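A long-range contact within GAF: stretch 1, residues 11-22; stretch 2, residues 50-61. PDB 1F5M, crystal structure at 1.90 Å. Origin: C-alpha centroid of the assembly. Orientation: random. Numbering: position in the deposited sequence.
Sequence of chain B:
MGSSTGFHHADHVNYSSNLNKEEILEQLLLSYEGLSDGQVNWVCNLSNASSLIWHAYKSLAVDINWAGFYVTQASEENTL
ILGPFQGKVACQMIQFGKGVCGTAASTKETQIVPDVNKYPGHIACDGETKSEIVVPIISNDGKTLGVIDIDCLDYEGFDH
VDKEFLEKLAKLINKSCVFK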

# COMPACT_ATOMS: atom_id res chain seq x y z
N ASP B 11 9.56 1.47 12.95
CA ASP B 11 10.23 2.62 13.53
C ASP B 11 10.74 3.65 12.54
O ASP B 11 11.07 4.76 12.91
CB ASP B 11 11.36 2.18 14.47
CG ASP B 11 10.82 1.52 15.74
OD1 ASP B 11 9.86 2.04 16.36
OD2 ASP B 11 11.37 0.49 16.14
N HIS B 12 10.82 3.29 11.27
CA HIS B 12 11.24 4.26 10.29
C HIS B 12 10.21 5.37 10.18
O HIS B 12 10.47 6.45 9.63
CB HIS B 12 11.37 3.60 8.93
CG HIS B 12 12.59 2.75 8.81
ND1 HIS B 12 13.84 3.29 8.59
CD2 HIS B 12 12.76 1.42 8.92
CE1 HIS B 12 14.72 2.31 8.56
NE2 HIS B 12 14.09 1.17 8.76
N VAL B 13 9.03 5.09 10.71
CA VAL B 13 7.94 6.03 10.61
C VAL B 13 7.55 6.54 12.00
O VAL B 13 6.54 7.22 12.19
CB VAL B 13 6.79 5.27 9.84
CG1 VAL B 13 5.47 5.52 10.45
CG2 VAL B 13 6.85 5.62 8.36
N ASN B 14 8.39 6.23 13.00
CA ASN B 14 8.14 6.67 14.36
C ASN B 14 9.19 7.69 14.74
O ASN B 14 10.33 7.33 15.07
CB ASN B 14 8.21 5.49 15.36
CG ASN B 14 7.08 4.49 15.17
OD1 ASN B 14 5.94 4.86 14.85
ND2 ASN B 14 7.36 3.22 15.42
N TYR B 15 8.85 8.96 14.64
CA TYR B 15 9.76 10.03 15.01
C TYR B 15 8.92 11.23 15.41
O TYR B 15 7.74 11.29 15.09
CB TYR B 15 10.69 10.38 13.87
CG TYR B 15 9.98 10.52 12.56
CD1 TYR B 15 9.40 11.73 12.18
CD2 TYR B 15 9.90 9.44 11.68
CE1 TYR B 15 8.76 11.86 10.95
CE2 TYR B 15 9.26 9.55 10.46
CZ TYR B 15 8.70 10.76 10.10
OH TYR B 15 8.03 10.82 8.92
N SER B 16 9.54 12.17 16.10
CA SER B 16 8.80 13.33 16.58
C SER B 16 8.43 14.26 15.46
O SER B 16 9.14 14.37 14.47
CB SER B 16 9.60 14.11 17.62
OG SER B 16 9.99 15.36 17.08
N SER B 17 7.29 14.91 15.63
CA SER B 17 6.80 15.88 14.66
C SER B 17 7.48 17.22 14.90
O SER B 17 7.16 18.21 14.22
CB SER B 17 5.28 16.03 14.77
OG SER B 17 4.91 16.39 16.11
N ASN B 18 8.41 17.26 15.87
CA ASN B 18 9.14 18.50 16.19
C ASN B 18 10.40 18.61 15.36
O ASN B 18 11.15 19.56 15.50
CB ASN B 18 9.55 18.59 17.67
CG ASN B 18 8.38 18.86 18.59
OD1 ASN B 18 7.45 19.59 18.24
ND2 ASN B 18 8.44 18.29 19.80
N LEU B 19 10.66 17.61 14.53
CA LEU B 19 11.81 17.69 13.63
C LEU B 19 11.34 18.65 12.55
O LEU B 19 10.14 18.72 12.27
CB LEU B 19 12.09 16.34 12.98
CG LEU B 19 12.38 15.13 13.87
CD1 LEU B 19 12.51 13.90 12.98
CD2 LEU B 19 13.67 15.39 14.68
N ASN B 20 12.27 19.41 11.96
CA ASN B 20 11.89 20.34 10.89
C ASN B 20 11.83 19.58 9.57
O ASN B 20 12.43 18.52 9.43
CB ASN B 20 12.91 21.47 10.80
CG ASN B 20 14.33 20.97 10.59
OD1 ASN B 20 15.24 21.36 11.32
ND2 ASN B 20 14.54 20.12 9.58
N LYS B 21 11.12 20.14 8.59
CA LYS B 21 10.94 19.49 7.31
C LYS B 21 12.22 18.93 6.62
O LYS B 21 12.20 17.81 6.10
CB LYS B 21 10.18 20.43 6.36
CG LYS B 21 9.75 19.78 5.04
CD LYS B 21 8.80 20.68 4.30
CE LYS B 21 8.23 20.00 3.07
NZ LYS B 21 7.19 20.86 2.42
N GLU B 22 13.32 19.69 6.62
CA GLU B 22 14.53 19.16 5.98
C GLU B 22 14.99 17.88 6.67
O GLU B 22 15.39 16.94 6.00
CB GLU B 22 15.66 20.21 5.99
CG GLU B 22 15.23 21.59 5.41
CD GLU B 22 14.41 21.51 4.09
OE1 GLU B 22 15.00 21.08 3.06
OE2 GLU B 22 13.19 21.89 4.08
N SER B 50 5.67 4.03 0.03
CA SER B 50 4.40 4.73 0.20
C SER B 50 4.16 5.01 1.69
O SER B 50 3.66 6.06 2.06
CB SER B 50 3.24 3.92 -0.42
OG SER B 50 2.93 2.77 0.35
N SER B 51 4.54 4.08 2.57
CA SER B 51 4.34 4.31 4.00
C SER B 51 5.26 5.45 4.55
O SER B 51 4.87 6.23 5.42
CB SER B 51 4.63 3.00 4.73
OG SER B 51 4.44 3.18 6.09
N LEU B 52 6.48 5.53 4.04
CA LEU B 52 7.47 6.54 4.44
C LEU B 52 6.89 7.92 4.08
O LEU B 52 6.78 8.82 4.94
CB LEU B 52 8.81 6.32 3.69
CG LEU B 52 9.70 5.18 4.22
CD1 LEU B 52 11.01 5.02 3.40
CD2 LEU B 52 10.04 5.50 5.71
N ILE B 53 6.43 8.04 2.84
CA ILE B 53 5.89 9.32 2.34
C ILE B 53 4.66 9.76 3.13
O ILE B 53 4.57 10.89 3.58
CB ILE B 53 5.54 9.20 0.85
CG1 ILE B 53 6.82 8.93 0.06
CG2 ILE B 53 4.82 10.48 0.35
CD1 ILE B 53 6.56 8.47 -1.34
N TRP B 54 3.76 8.80 3.37
CA TRP B 54 2.52 9.07 4.06
C TRP B 54 2.80 9.66 5.45
O TRP B 54 2.28 10.71 5.81
CB TRP B 54 1.69 7.75 4.23
CG TRP B 54 0.46 7.98 5.11
CD1 TRP B 54 0.42 8.04 6.47
CD2 TRP B 54 -0.85 8.29 4.66
NE1 TRP B 54 -0.83 8.38 6.90
CE2 TRP B 54 -1.64 8.54 5.80
CE3 TRP B 54 -1.44 8.40 3.38
CZ2 TRP B 54 -3.01 8.88 5.72
CZ3 TRP B 54 -2.80 8.74 3.30
CH2 TRP B 54 -3.57 8.98 4.47
N HIS B 55 3.60 8.94 6.25
CA HIS B 55 3.91 9.37 7.59
C HIS B 55 4.72 10.65 7.66
O HIS B 55 4.53 11.45 8.58
CB HIS B 55 4.60 8.24 8.34
CG HIS B 55 3.69 7.09 8.62
ND1 HIS B 55 2.78 7.10 9.67
CD2 HIS B 55 3.44 5.97 7.91
CE1 HIS B 55 2.01 6.03 9.58
NE2 HIS B 55 2.38 5.33 8.52
N ALA B 56 5.64 10.85 6.72
CA ALA B 56 6.41 12.10 6.70
C ALA B 56 5.46 13.29 6.55
O ALA B 56 5.53 14.28 7.32
CB ALA B 56 7.40 12.12 5.55
N TYR B 57 4.57 13.23 5.57
CA TYR B 57 3.66 14.35 5.39
C TYR B 57 2.68 14.53 6.52
O TYR B 57 2.28 15.66 6.81
CB TYR B 57 2.94 14.26 4.04
CG TYR B 57 3.84 14.79 2.96
CD1 TYR B 57 4.74 13.94 2.32
CD2 TYR B 57 3.93 16.17 2.72
CE1 TYR B 57 5.73 14.45 1.47
CE2 TYR B 57 4.91 16.69 1.88
CZ TYR B 57 5.81 15.82 1.26
OH TYR B 57 6.86 16.29 0.51
N LYS B 58 2.30 13.44 7.19
CA LYS B 58 1.37 13.54 8.30
C LYS B 58 2.07 14.31 9.41
O LYS B 58 1.45 15.15 10.06
CB LYS B 58 0.94 12.14 8.84
CG LYS B 58 -0.29 11.53 8.13
CD LYS B 58 -1.42 12.56 8.09
CE LYS B 58 -2.75 12.07 7.50
NZ LYS B 58 -3.63 13.25 7.01
N SER B 59 3.35 14.03 9.63
CA SER B 59 4.05 14.71 10.71
C SER B 59 4.38 16.16 10.35
O SER B 59 4.47 16.99 11.24
CB SER B 59 5.31 13.95 11.13
OG SER B 59 6.35 14.15 10.22
N LEU B 60 4.52 16.46 9.05
CA LEU B 60 4.76 17.85 8.60
C LEU B 60 3.45 18.63 8.68
O LEU B 60 3.37 19.81 8.28
CB LEU B 60 5.24 17.89 7.15
CG LEU B 60 6.73 17.89 6.79
CD1 LEU B 60 7.60 17.97 8.01
CD2 LEU B 60 7.03 16.67 5.99
N ALA B 61 2.41 17.94 9.12
CA ALA B 61 1.10 18.53 9.29
C ALA B 61 0.44 19.02 7.99
O ALA B 61 -0.23 20.05 7.96
CB ALA B 61 1.17 19.69 10.34
O HOH W 1 8.50 8.99 7.25

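Stretch 2 is helical from Ser50 to Ser59. Ala61 has positive phi, and its N bonds back to Lys58 O (3.1 Å) as part of a Schellman motif. Stretch 1 is less regular. A 3-10 segment ends at Val13, a type I beta turn spans Ser16 to Leu19, and Asn20 occupies the N-cap position, right before a helix that begins at Lys21. The chain runs alongside the helix in the same sense, with CA atoms 6.0 Å apart at Val13 and His55 and 5.0 Å apart at Ser17 and Ser59. No direct hydrogen bond joins the stretches, so packing and one water hold the contact.

Val13 points toward the helix and is buried there. Its CG1 lies over one face of the His55 ring, 3.2 Å from the centroid, a CH-pi contact in which a methyl meets a flat pi surface. Its CG2 packs 4.1 Å from Leu52 CD2; a branched, apolar side chain suits a place between the His55 ring and Leu52.

Tyr15 has the length to carry its hydroxyl to the helix backbone, where OH comes within 3.0 Å of Ala56 CA. Although Tyr15 OH is also 3.2 Å from Ala56 N, the angle is poor, and that amide already bonds to Leu52 O. Water 1 provides the polar link, 2.5 Å from Tyr15 OH and donating to Leu52 O at 2.9 Å. At the ring edge, Ser59 OG sits 3.4 Å from Tyr15 CE1 while donating to Ala56 O (3.0 Å), which satisfies its hydroxyl within the helix.

Farther along, Ser17 CB approaches Ser59 O at 3.7 Å, a close approach that compact serines permit. Leu60 extends CD1 to 3.7 Å from Lys21 CA, covering the aliphatic base of a lysine whose NZ is hydrogen-bonded elsewhere in the structure.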